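Local coordinates for aminoglycoside N(3)-acetyltransferase (PDB 6NP3), which transfers the acetyl group of acetyl-CoA to the 3-amino group of 2-deoxystreptamine antibiotics, here with gentamicin bound, and so probably confers aminoglycoside resistance, at residues Arg112-Met121 and Val132-Tyr141; Trp62-His73 and Arg184-Leu192. All blocks are in the same frame, centred on the assembly; numbering follows the deposited sequence. Where two conformers were deposited one is given.

Contact 1: Arg112-Met121 and Val132-Tyr141; sequences RRSAHPDASM and VAPHEMGAAY. Unlike the reference sequence in segment 112-121: Ser114 (reference Thr). With LLL ((2R,3R,4R,5R)-2-((1S,2S,3R,4S,6R)-4,6-diamino-3-((2R,3R,6S)-3-amino-6-(aminomethyl)-tetrahydro-2H-pyran-2-yloxy)-2-hydr oxycyclohexyloxy)-5-methyl-4-(methylamino)-tetrahydro-2H-pyran-3,5-diol), chain B.
Behind one wall of the gentamicin pocket, His135 of the loop after helix 128-132 packs against Ser114, His116 and Ala119. The His135 ring is held by its rim. In one of the two conformers modelled for Ser114, His135 ND1 shares a hydrogen bond of 2.7 Å with Ser114 OG; either atom could be the donor. His135 NE2 donates to Ala140 O at 2.8 Å, the oxygen lying a little out of the ring plane. Two bonds on two different nitrogens would help fix the rotation of this buried ring. In the same conformer Ser114 OG also accepts from Met121 N within its own segment; its bond to His135 is the one that crosses. His116 CB sits squarely over the face of His135, 3.5 Å from the ring centroid, a CH-pi contact. With CG anti to the backbone N (chi1 -167°), the His116 ring is directed past His135 toward Met137. The two histidine planes meet obliquely, at 42°. Met137 SD covers one face of the His116 ring, 4.1 Å from its centroid, and Ala119 CB covers the other. Water 3 joins His116 NE2 to Gly138 N. At the pocket end, Ala119 CB packs on Ala140 CB and on the Tyr141 ring. Asp118 takes the antibiotic with both oxygens: OD2 accepts from ligand O23 at 2.6 Å and OD1 from the ligand amine N33. Tyr141 OH accepts from ligand N12 at 3.0 Å, and water 4 links this hydroxyl to Asp118 OD2. Farther from the ligand, Val132 packs against Arg112 and Ser114. Around the contact, helix 146-151 packs on Met121 and His135, strand 184-193 touches His116 and Pro117, and strand 196-205 meets Met137.

Contact 2: Trp62-His73 and Arg184-Leu192; sequences WRDSPYEQTLGH and RVTYSMPLL. With LLL ((2R,3R,4R,5R)-2-((1S,2S,3R,4S,6R)-4,6-diamino-3-((2R,3R,6S)-3-amino-6-(aminomethyl)-tetrahydro-2H-pyran-2-yloxy)-2-hydr oxycyclohexyloxy)-5-methyl-4-(methylamino)-tetrahydro-2H-pyran-3,5-diol), chain B.
Thr70 and Gly72 fasten the end of short helix 67-70 to the backbone of strand 184-193. Ser188 N donates to Thr70 OG1 at 3.0 Å, nearly straight at 170°. Gly72 N donates to Thr186 O at 2.8 Å, from within the type II turn Thr70-His73. The tight part lies between these bonds and the pocket. Tyr67 CE2 lies over the face of the Tyr187 ring, 3.5 Å from CD2 of Tyr187, with the ring planes at 44°. CG of Tyr67 is anti to its backbone N (chi1 -174°), which carries the ring between the strand and the ligand. Its hydroxyl end rests on Val185 CG2, while ligand C23 lies over one ring face. On this pocket face Glu68 reaches the antibiotic too, and its OE2 accepts from ligand O43 at 2.7 Å. The bend of Met189 at chi2 brings SD to 3.7 Å from Pro66 CD, and the chi3 turn sets CE against Ser65 OG. That hydroxyl has its polar partner in Asp118. Pro66 CG meets Pro190 CD, and Trp62 touches the same proline with its ring edge. The other side is looser and more exposed. Here Gly72 and His73 run beside Thr186, with Thr186 CG2 3.4 Å from His73 O. Water 5 bridges Thr70 O, His73 O and Ser188 OG; Ser188 OG also bonds Thr201 on the partner strand. This is a substrate-pocket wall in which a helical turn, backed by one strand of a two-stranded antiparallel sheet, presents an aromatic face and a carboxylate to an aminoglycoside sugar ring.

How the contacts relate
From the N terminus, the chain leaves strand 55-59 of the central mixed sheet and enters Trp62-His73. It then passes through Arg112-Met121, helix 128-132 and Val132-Tyr141 before reaching Arg184-Leu192. Contact 1 closes a short loop of ten intervening residues. Contact 2 closes a long one of 110, and the short loop lies wholly within it. Contact 1 ties the edge of the mixed sheet to the loop ahead of helix 146-151; contact 2 ties helix 67-70 to the two-stranded sheet. They meet where Asp118 OD1 probably hydrogen-bonds Ser65 OG (2.6 Å) and where Pro117 packs on Trp62 and Leu191. Both contribute residues to the same antibiotic pocket.

Contact 1: Arg112-Met121 and Val132-Tyr141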
loop_
_atom_site.group_PDB
_atom_site.type_symbol
_atom_site.label_atom_id
_atom_site.label_comp_id
_atom_site.label_asym_id
_atom_site.label_seq_id
_atom_site.Cartn_x
_atom_site.Cartn_y
_atom_site.Cartn_z
ATOM N N ARG A 112 11.371 -8.653 1.514
ATOM C CA ARG A 112 12.186 -7.468 1.375
ATOM C C ARG A 112 11.364 -6.243 1.755
ATOM O O ARG A 112 10.135 -6.232 1.642
ATOM C CB ARG A 112 12.683 -7.346 -0.059
ATOM C CG ARG A 112 13.463 -8.543 -0.535
ATOM C CD ARG A 112 14.737 -8.786 0.258
ATOM N NE ARG A 112 15.576 -9.705 -0.501
ATOM C CZ ARG A 112 16.588 -9.327 -1.276
ATOM N NH1 ARG A 112 16.927 -8.048 -1.369
ATOM N NH2 ARG A 112 17.279 -10.239 -1.942
ATOM N N ARG A 113 12.053 -5.192 2.190
ATOM C CA ARG A 113 11.391 -4.008 2.731
ATOM C C ARG A 113 11.955 -2.747 2.100
ATOM O O ARG A 113 13.177 -2.595 2.017
ATOM C CB ARG A 113 11.601 -3.942 4.253
ATOM C CG ARG A 113 11.006 -2.738 4.987
ATOM C CD ARG A 113 9.723 -3.131 5.603
ATOM N NE ARG A 113 9.018 -2.192 6.472
ATOM C CZ ARG A 113 9.016 -2.230 7.801
ATOM N NH1 ARG A 113 9.786 -3.098 8.477
ATOM N NH2 ARG A 113 8.208 -1.387 8.450
ATOM N N SER A 114 11.080 -1.827 1.691
ATOM C CA SER A 114 11.561 -0.604 1.068
ATOM C C SER A 114 12.035 0.399 2.116
ATOM O O SER A 114 11.631 0.372 3.279
ATOM C CB SER A 114 10.517 -0.002 0.140
ATOM O OG SER A 114 9.556 0.762 0.856
ATOM N N ALA A 115 12.855 1.327 1.651
ATOM C CA ALA A 115 13.605 2.254 2.483
ATOM C C ALA A 115 12.844 3.505 2.906
ATOM O O ALA A 115 13.382 4.278 3.706
ATOM C CB ALA A 115 14.862 2.676 1.716
ATOM N N HIS A 116 11.683 3.784 2.350
ATOM C CA HIS A 116 10.926 4.972 2.728
ATOM C C HIS A 116 10.190 4.698 4.025
ATOM O O HIS A 116 9.325 3.819 4.070
ATOM C CB HIS A 116 9.947 5.289 1.618
ATOM C CG HIS A 116 9.329 6.631 1.718
ATOM N ND1 HIS A 116 8.618 7.064 2.815
ATOM C CD2 HIS A 116 9.289 7.630 0.809
ATOM C CE1 HIS A 116 8.173 8.282 2.567
ATOM N NE2 HIS A 116 8.554 8.639 1.352
ATOM N N PRO A 117 10.533 5.392 5.110
ATOM C CA PRO A 117 10.004 4.950 6.404
ATOM C C PRO A 117 8.499 5.074 6.520
ATOM O O PRO A 117 7.855 4.187 7.084
ATOM C CB PRO A 117 10.767 5.817 7.415
ATOM C CG PRO A 117 12.018 6.157 6.744
ATOM C CD PRO A 117 11.604 6.385 5.292
ATOM N N ASP A 118 7.913 6.129 5.966
ATOM C CA ASP A 118 6.477 6.338 6.081
ATOM C C ASP A 118 5.699 5.575 5.022
ATOM O O ASP A 118 4.597 5.099 5.300
ATOM C CB ASP A 118 6.133 7.832 6.028
ATOM C CG ASP A 118 4.711 8.088 6.407
ATOM O OD1 ASP A 118 4.330 7.866 7.589
ATOM O OD2 ASP A 118 3.934 8.486 5.516
ATOM N N ALA A 119 6.224 5.506 3.803
ATOM C CA ALA A 119 5.581 4.801 2.701
ATOM C C ALA A 119 6.079 3.366 2.535
ATOM O O ALA A 119 5.809 2.743 1.505
ATOM C CB ALA A 119 5.803 5.582 1.405
ATOM N N SER A 120 6.654 2.778 3.564
ATOM C CA SER A 120 7.397 1.552 3.376
ATOM C C SER A 120 6.547 0.432 2.802
ATOM O O SER A 120 5.429 0.177 3.242
ATOM C CB SER A 120 7.993 1.107 4.703
ATOM O OG SER A 120 8.869 -0.003 4.543
ATOM N N MET A 121 7.144 -0.285 1.854
ATOM C CA MET A 121 6.507 -1.383 1.143
ATOM C C MET A 121 7.278 -2.679 1.369
ATOM O O MET A 121 8.513 -2.691 1.325
ATOM C CB MET A 121 6.518 -1.088 -0.364
ATOM C CG MET A 121 5.834 0.194 -0.777
ATOM S SD MET A 121 4.066 0.019 -0.861
ATOM C CE MET A 121 3.584 1.733 -0.981
ATOM N N VAL A 132 11.176 -3.333 -4.402
ATOM C CA VAL A 132 11.248 -2.456 -3.243
ATOM C C VAL A 132 12.272 -1.337 -3.336
ATOM O O VAL A 132 12.237 -0.427 -2.496
ATOM C CB VAL A 132 11.480 -3.185 -1.907
ATOM C CG1 VAL A 132 10.357 -4.176 -1.612
ATOM C CG2 VAL A 132 12.846 -3.877 -1.858
ATOM N N ALA A 133 13.178 -1.352 -4.314
ATOM C CA ALA A 133 14.216 -0.317 -4.399
ATOM C C ALA A 133 14.337 0.148 -5.839
ATOM O O ALA A 133 14.292 -0.685 -6.757
ATOM C CB ALA A 133 15.569 -0.874 -3.933
ATOM N N PRO A 134 14.512 1.455 -6.074
ATOM C CA PRO A 134 14.637 2.501 -5.060
ATOM C C PRO A 134 13.289 2.883 -4.439
ATOM O O PRO A 134 12.220 2.724 -5.037
ATOM C CB PRO A 134 15.192 3.679 -5.859
ATOM C CG PRO A 134 14.638 3.475 -7.262
ATOM C CD PRO A 134 14.698 1.972 -7.445
ATOM N N HIS A 135 13.358 3.433 -3.238
ATOM C CA HIS A 135 12.171 4.037 -2.643
ATOM C C HIS A 135 12.651 5.255 -1.846
ATOM O O HIS A 135 12.860 5.208 -0.629
ATOM C CB HIS A 135 11.372 3.081 -1.784
ATOM C CG HIS A 135 9.991 3.554 -1.556
ATOM N ND1 HIS A 135 9.098 2.859 -0.780
ATOM C CD2 HIS A 135 9.322 4.618 -2.061
ATOM C CE1 HIS A 135 7.935 3.480 -0.807
ATOM N NE2 HIS A 135 8.048 4.563 -1.559
ATOM N N GLU A 136 12.746 6.379 -2.524
ATOM C CA GLU A 136 13.396 7.559 -1.969
ATOM C C GLU A 136 12.391 8.528 -1.379
ATOM O O GLU A 136 11.237 8.614 -1.809
ATOM C CB GLU A 136 14.243 8.246 -3.050
ATOM C CG GLU A 136 15.449 7.365 -3.402
ATOM C CD GLU A 136 16.136 7.732 -4.700
ATOM O OE1 GLU A 136 15.741 8.726 -5.332
ATOM O OE2 GLU A 136 17.074 7.009 -5.091
ATOM N N MET A 137 12.859 9.267 -0.384
ATOM C CA MET A 137 12.091 10.393 0.107
ATOM C C MET A 137 11.758 11.311 -1.059
ATOM O O MET A 137 12.593 11.590 -1.922
ATOM C CB MET A 137 12.883 11.119 1.197
ATOM C CG MET A 137 13.010 10.264 2.450
ATOM S SD MET A 137 11.510 10.255 3.458
ATOM C CE MET A 137 11.690 11.831 4.246
ATOM N N GLY A 138 10.510 11.739 -1.108
ATOM C CA GLY A 138 10.031 12.538 -2.203
ATOM C C GLY A 138 9.352 11.747 -3.297
ATOM O O GLY A 138 8.811 12.358 -4.230
ATOM N N ALA A 139 9.365 10.415 -3.205
ATOM C CA ALA A 139 8.770 9.521 -4.185
ATOM C C ALA A 139 7.982 8.435 -3.454
ATOM O O ALA A 139 8.230 7.237 -3.585
ATOM C CB ALA A 139 9.831 8.904 -5.093
ATOM N N ALA A 140 6.972 8.847 -2.697
ATOM C CA ALA A 140 6.282 7.896 -1.836
ATOM C C ALA A 140 5.462 6.886 -2.633
ATOM O O ALA A 140 5.628 5.670 -2.461
ATOM C CB ALA A 140 5.415 8.632 -0.828
ATOM N N TYR A 141 4.545 7.380 -3.492
ATOM C CA TYR A 141 3.623 6.531 -4.237
ATOM C C TYR A 141 3.616 6.821 -5.718
ATOM O O TYR A 141 2.853 6.179 -6.445
ATOM C CB TYR A 141 2.181 6.685 -3.720
ATOM C CG TYR A 141 2.136 6.606 -2.211
ATOM C CD1 TYR A 141 2.333 5.397 -1.551
ATOM C CD2 TYR A 141 1.987 7.740 -1.436
ATOM C CE1 TYR A 141 2.338 5.317 -0.176
ATOM C CE2 TYR A 141 1.994 7.657 -0.050
ATOM C CZ TYR A 141 2.178 6.441 0.562
ATOM O OH TYR A 141 2.223 6.352 1.932
HETATM C C11 LLL B . -6.413 7.174 5.484
HETATM O O11 LLL B . -5.606 6.697 4.376
HETATM C C21 LLL B . -7.464 6.104 5.767
HETATM N N21 LLL B . -6.766 4.828 5.876
HETATM C C31 LLL B . -8.386 5.970 4.612
HETATM C C41 LLL B . -9.080 7.305 4.396
HETATM C C51 LLL B . -8.007 8.365 4.177
HETATM O O51 LLL B . -7.111 8.394 5.253
HETATM C C61 LLL B . -8.635 9.738 4.068
HETATM N N61 LLL B . -7.566 10.715 3.872
HETATM C C12 LLL B . -1.462 7.117 3.719
HETATM N N12 LLL B . -0.125 7.579 3.372
HETATM C C22 LLL B . -2.394 7.146 2.508
HETATM C C32 LLL B . -3.730 6.579 2.945
HETATM N N32 LLL B . -4.646 6.567 1.801
HETATM C C42 LLL B . -4.391 7.384 4.065
HETATM C C52 LLL B . -3.421 7.497 5.243
HETATM O O52 LLL B . -3.966 8.396 6.180
HETATM C C62 LLL B . -2.053 7.999 4.826
HETATM O O62 LLL B . -1.192 7.918 5.947
HETATM C C13 LLL B . -0.466 9.094 6.310
HETATM C C23 LLL B . 0.843 8.617 6.933
HETATM O O23 LLL B . 1.485 7.766 6.007
HETATM C C33 LLL B . 0.570 7.794 8.206
HETATM N N33 LLL B . 1.849 7.438 8.859
HETATM C C43 LLL B . -0.308 8.636 9.155
HETATM O O43 LLL B . 0.500 9.696 9.625
HETATM C C53 LLL B . -1.538 9.174 8.415
HETATM O O53 LLL B . -1.195 9.900 7.257
HETATM C C83 LLL B . -0.799 7.776 10.327
HETATM C C93 LLL B . 1.932 5.980 9.094
HETATM O O HOH W 1 14.104 0.744 -0.903
HETATM O O HOH W 2 14.034 6.468 1.530
HETATM O O HOH W 3 8.093 11.193 0.285
HETATM O O HOH W 4 3.934 8.399 2.714
#

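Contact 2: Trp62-His73 and Arg184-Leu192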
loop_
_atom_site.group_PDB
_atom_site.type_symbol
_atom_site.label_atom_id
_atom_site.label_comp_id
_atom_site.label_asym_id
_atom_site.label_seq_id
_atom_site.Cartn_x
_atom_site.Cartn_y
_atom_site.Cartn_z
ATOM N N TRP A 62 5.118 2.066 8.862
ATOM C CA TRP A 62 5.943 1.945 10.062
ATOM C C TRP A 62 5.097 2.412 11.236
ATOM O O TRP A 62 4.586 3.541 11.230
ATOM C CB TRP A 62 7.169 2.833 9.920
ATOM C CG TRP A 62 8.119 2.865 11.089
ATOM C CD1 TRP A 62 8.268 1.937 12.079
ATOM C CD2 TRP A 62 9.072 3.874 11.346
ATOM N NE1 TRP A 62 9.259 2.320 12.946
ATOM C CE2 TRP A 62 9.789 3.493 12.500
ATOM C CE3 TRP A 62 9.422 5.042 10.693
ATOM C CZ2 TRP A 62 10.784 4.275 13.048
ATOM C CZ3 TRP A 62 10.429 5.811 11.228
ATOM C CH2 TRP A 62 11.103 5.422 12.392
ATOM N N ARG A 63 4.983 1.549 12.252
ATOM C CA ARG A 63 4.262 1.870 13.485
ATOM C C ARG A 63 4.681 3.210 14.065
ATOM O O ARG A 63 3.839 3.985 14.533
ATOM C CB ARG A 63 4.530 0.766 14.506
ATOM C CG ARG A 63 3.773 0.912 15.815
ATOM C CD ARG A 63 4.320 -0.062 16.846
ATOM N NE ARG A 63 5.550 0.439 17.449
ATOM C CZ ARG A 63 6.230 -0.196 18.398
ATOM N NH1 ARG A 63 5.817 -1.372 18.838
ATOM N NH2 ARG A 63 7.333 0.339 18.893
ATOM N N ASP A 64 5.971 3.510 14.013
ATOM C CA ASP A 64 6.529 4.675 14.693
ATOM C C ASP A 64 6.971 5.758 13.710
ATOM O O ASP A 64 7.827 6.584 14.021
ATOM C CB ASP A 64 7.661 4.254 15.635
ATOM C CG ASP A 64 7.208 3.238 16.669
ATOM O OD1 ASP A 64 6.106 3.409 17.207
ATOM O OD2 ASP A 64 7.944 2.267 16.921
ATOM N N SER A 65 6.328 5.844 12.566
ATOM C CA SER A 65 6.662 6.920 11.656
ATOM C C SER A 65 6.350 8.268 12.313
ATOM O O SER A 65 5.219 8.479 12.760
ATOM C CB SER A 65 5.816 6.775 10.404
ATOM O OG SER A 65 6.016 7.923 9.615
ATOM N N PRO A 66 7.302 9.205 12.361
ATOM C CA PRO A 66 7.061 10.524 12.957
ATOM C C PRO A 66 6.423 11.520 11.984
ATOM O O PRO A 66 6.825 12.689 11.906
ATOM C CB PRO A 66 8.459 10.962 13.379
ATOM C CG PRO A 66 9.350 10.390 12.332
ATOM C CD PRO A 66 8.710 9.064 11.952
ATOM N N TYR A 67 5.400 11.055 11.262
ATOM C CA TYR A 67 4.744 11.876 10.252
ATOM C C TYR A 67 4.060 13.080 10.883
ATOM O O TYR A 67 4.374 14.229 10.559
ATOM C CB TYR A 67 3.751 11.001 9.475
ATOM C CG TYR A 67 3.101 11.666 8.300
ATOM C CD1 TYR A 67 1.908 12.371 8.443
ATOM C CD2 TYR A 67 3.657 11.566 7.042
ATOM C CE1 TYR A 67 1.298 12.972 7.345
ATOM C CE2 TYR A 67 3.063 12.160 5.947
ATOM C CZ TYR A 67 1.888 12.868 6.102
ATOM O OH TYR A 67 1.305 13.464 4.990
ATOM N N GLU A 68 3.082 12.836 11.748
ATOM C CA GLU A 68 2.375 13.957 12.353
ATOM C C GLU A 68 3.321 14.849 13.147
ATOM O O GLU A 68 3.153 16.075 13.165
ATOM C CB GLU A 68 1.260 13.441 13.252
ATOM C CG GLU A 68 -0.034 13.075 12.527
ATOM C CD GLU A 68 -0.099 11.629 12.079
ATOM O OE1 GLU A 68 0.703 10.805 12.559
ATOM O OE2 GLU A 68 -0.963 11.310 11.241
ATOM N N GLN A 69 4.328 14.259 13.786
ATOM C CA GLN A 69 5.221 14.999 14.664
ATOM C C GLN A 69 6.154 15.920 13.902
ATOM O O GLN A 69 6.683 16.862 14.496
ATOM C CB GLN A 69 6.042 14.002 15.489
ATOM C CG GLN A 69 5.221 13.141 16.455
ATOM C CD GLN A 69 4.708 11.840 15.849
ATOM O OE1 GLN A 69 4.622 11.686 14.631
ATOM N NE2 GLN A 69 4.338 10.902 16.715
ATOM N N THR A 70 6.385 15.666 12.610
ATOM C CA THR A 70 7.275 16.497 11.814
ATOM C C THR A 70 6.536 17.248 10.711
ATOM O O THR A 70 7.154 18.050 10.005
ATOM C CB THR A 70 8.413 15.665 11.215
ATOM O OG1 THR A 70 7.873 14.754 10.252
ATOM C CG2 THR A 70 9.170 14.929 12.290
ATOM N N LEU A 71 5.248 16.982 10.530
ATOM C CA LEU A 71 4.498 17.528 9.409
ATOM C C LEU A 71 4.480 19.051 9.472
ATOM O O LEU A 71 4.172 19.638 10.513
ATOM C CB LEU A 71 3.070 17.028 9.503
ATOM C CG LEU A 71 2.296 16.560 8.274
ATOM C CD1 LEU A 71 0.794 16.920 8.489
ATOM C CD2 LEU A 71 2.751 17.055 6.945
ATOM N N GLY A 72 4.811 19.695 8.353
ATOM C CA GLY A 72 4.739 21.138 8.271
ATOM C C GLY A 72 5.956 21.876 8.781
ATOM O O GLY A 72 5.999 23.112 8.680
ATOM N N HIS A 73 6.942 21.176 9.324
ATOM C CA HIS A 73 8.148 21.808 9.838
ATOM C C HIS A 73 9.265 21.713 8.811
ATOM O O HIS A 73 9.356 20.739 8.067
ATOM C CB HIS A 73 8.597 21.143 11.146
ATOM C CG HIS A 73 7.588 21.235 12.244
ATOM N ND1 HIS A 73 7.428 22.375 13.003
ATOM C CD2 HIS A 73 6.693 20.339 12.718
ATOM C CE1 HIS A 73 6.472 22.177 13.891
ATOM N NE2 HIS A 73 6.011 20.949 13.742
ATOM N N ARG A 184 0.716 19.582 -1.367
ATOM C CA ARG A 184 1.961 18.962 -0.959
ATOM C C ARG A 184 2.120 19.077 0.552
ATOM O O ARG A 184 1.486 19.902 1.218
ATOM C CB ARG A 184 3.160 19.552 -1.711
ATOM C CG ARG A 184 3.069 19.268 -3.198
ATOM C CD ARG A 184 4.221 19.820 -3.970
ATOM N NE ARG A 184 5.505 19.230 -3.612
ATOM C CZ ARG A 184 5.940 18.059 -4.066
ATOM N NH1 ARG A 184 5.164 17.312 -4.841
ATOM N NH2 ARG A 184 7.125 17.599 -3.697
ATOM N N VAL A 185 2.941 18.187 1.092
ATOM C CA VAL A 185 3.255 18.158 2.512
ATOM C C VAL A 185 4.767 18.126 2.653
ATOM O O VAL A 185 5.483 17.632 1.777
ATOM C CB VAL A 185 2.649 16.940 3.247
ATOM C CG1 VAL A 185 1.154 17.069 3.363
ATOM C CG2 VAL A 185 3.027 15.625 2.572
ATOM N N THR A 186 5.249 18.643 3.777
ATOM C CA THR A 186 6.648 18.515 4.155
ATOM C C THR A 186 6.738 17.742 5.466
ATOM O O THR A 186 5.968 17.993 6.396
ATOM C CB THR A 186 7.298 19.904 4.290
ATOM O OG1 THR A 186 7.342 20.545 3.006
ATOM C CG2 THR A 186 8.706 19.802 4.858
ATOM N N TYR A 187 7.633 16.765 5.528
ATOM C CA TYR A 187 7.829 16.002 6.752
ATOM C C TYR A 187 9.266 15.514 6.773
ATOM O O TYR A 187 9.999 15.653 5.794
ATOM C CB TYR A 187 6.804 14.882 6.874
ATOM C CG TYR A 187 6.723 13.938 5.701
ATOM C CD1 TYR A 187 7.599 12.882 5.583
ATOM C CD2 TYR A 187 5.745 14.084 4.734
ATOM C CE1 TYR A 187 7.508 11.990 4.508
ATOM C CE2 TYR A 187 5.638 13.201 3.678
ATOM C CZ TYR A 187 6.541 12.180 3.558
ATOM O OH TYR A 187 6.449 11.282 2.515
ATOM N N SER A 188 9.659 14.927 7.903
ATOM C CA SER A 188 11.018 14.473 8.120
ATOM C C SER A 188 11.004 13.050 8.632
ATOM O O SER A 188 10.183 12.698 9.483
ATOM C CB SER A 188 11.714 15.351 9.161
ATOM O OG SER A 188 11.769 16.704 8.733
ATOM N N MET A 189 11.929 12.256 8.119
ATOM C CA MET A 189 12.076 10.883 8.552
ATOM C C MET A 189 13.517 10.608 8.943
ATOM O O MET A 189 14.448 11.089 8.290
ATOM C CB MET A 189 11.683 9.915 7.424
ATOM C CG MET A 189 10.213 9.989 7.017
ATOM S SD MET A 189 9.152 9.220 8.261
ATOM C CE MET A 189 7.871 10.498 8.454
ATOM N N PRO A 190 13.727 9.764 9.953
ATOM C CA PRO A 190 15.091 9.394 10.357
ATOM C C PRO A 190 15.505 8.095 9.687
ATOM O O PRO A 190 14.885 7.044 9.915
ATOM C CB PRO A 190 14.955 9.250 11.878
ATOM C CG PRO A 190 13.557 8.746 12.076
ATOM C CD PRO A 190 12.718 9.233 10.882
ATOM N N LEU A 191 16.499 8.177 8.806
ATOM C CA LEU A 191 16.956 7.027 8.033
ATOM C C LEU A 191 18.272 6.514 8.604
ATOM O O LEU A 191 18.979 7.230 9.318
ATOM C CB LEU A 191 17.196 7.413 6.572
ATOM C CG LEU A 191 16.112 8.118 5.780
ATOM C CD1 LEU A 191 16.558 8.306 4.331
ATOM C CD2 LEU A 191 14.826 7.348 5.838
ATOM N N LEU A 192 18.620 5.280 8.246
ATOM C CA LEU A 192 19.953 4.744 8.501
ATOM C C LEU A 192 20.777 4.884 7.229
ATOM O O LEU A 192 20.342 4.458 6.153
ATOM C CB LEU A 192 19.907 3.271 8.912
ATOM C CG LEU A 192 19.478 2.981 10.346
ATOM C CD1 LEU A 192 19.346 1.478 10.538
ATOM C CD2 LEU A 192 20.442 3.585 11.348
HETATM C C11 LLL B . -6.413 7.174 5.484
HETATM O O11 LLL B . -5.606 6.697 4.376
HETATM C C21 LLL B . -7.464 6.104 5.767
HETATM N N21 LLL B . -6.766 4.828 5.876
HETATM C C31 LLL B . -8.386 5.970 4.612
HETATM C C41 LLL B . -9.080 7.305 4.396
HETATM C C51 LLL B . -8.007 8.365 4.177
HETATM O O51 LLL B . -7.111 8.394 5.253
HETATM C C61 LLL B . -8.635 9.738 4.068
HETATM N N61 LLL B . -7.566 10.715 3.872
HETATM C C12 LLL B . -1.462 7.117 3.719
HETATM N N12 LLL B . -0.125 7.579 3.372
HETATM C C22 LLL B . -2.394 7.146 2.508
HETATM C C32 LLL B . -3.730 6.579 2.945
HETATM N N32 LLL B . -4.646 6.567 1.801
HETATM C C42 LLL B . -4.391 7.384 4.065
HETATM C C52 LLL B . -3.421 7.497 5.243
HETATM O O52 LLL B . -3.966 8.396 6.180
HETATM C C62 LLL B . -2.053 7.999 4.826
HETATM O O62 LLL B . -1.192 7.918 5.947
HETATM C C13 LLL B . -0.466 9.094 6.310
HETATM C C23 LLL B . 0.843 8.617 6.933
HETATM O O23 LLL B . 1.485 7.766 6.007
HETATM C C33 LLL B . 0.570 7.794 8.206
HETATM N N33 LLL B . 1.849 7.438 8.859
HETATM C C43 LLL B . -0.308 8.636 9.155
HETATM O O43 LLL B . 0.500 9.696 9.625
HETATM C C53 LLL B . -1.538 9.174 8.415
HETATM O O53 LLL B . -1.195 9.900 7.257
HETATM C C83 LLL B . -0.799 7.776 10.327
HETATM C C93 LLL B . 1.932 5.980 9.094
HETATM O O HOH W 5 9.657 18.161 8.837
#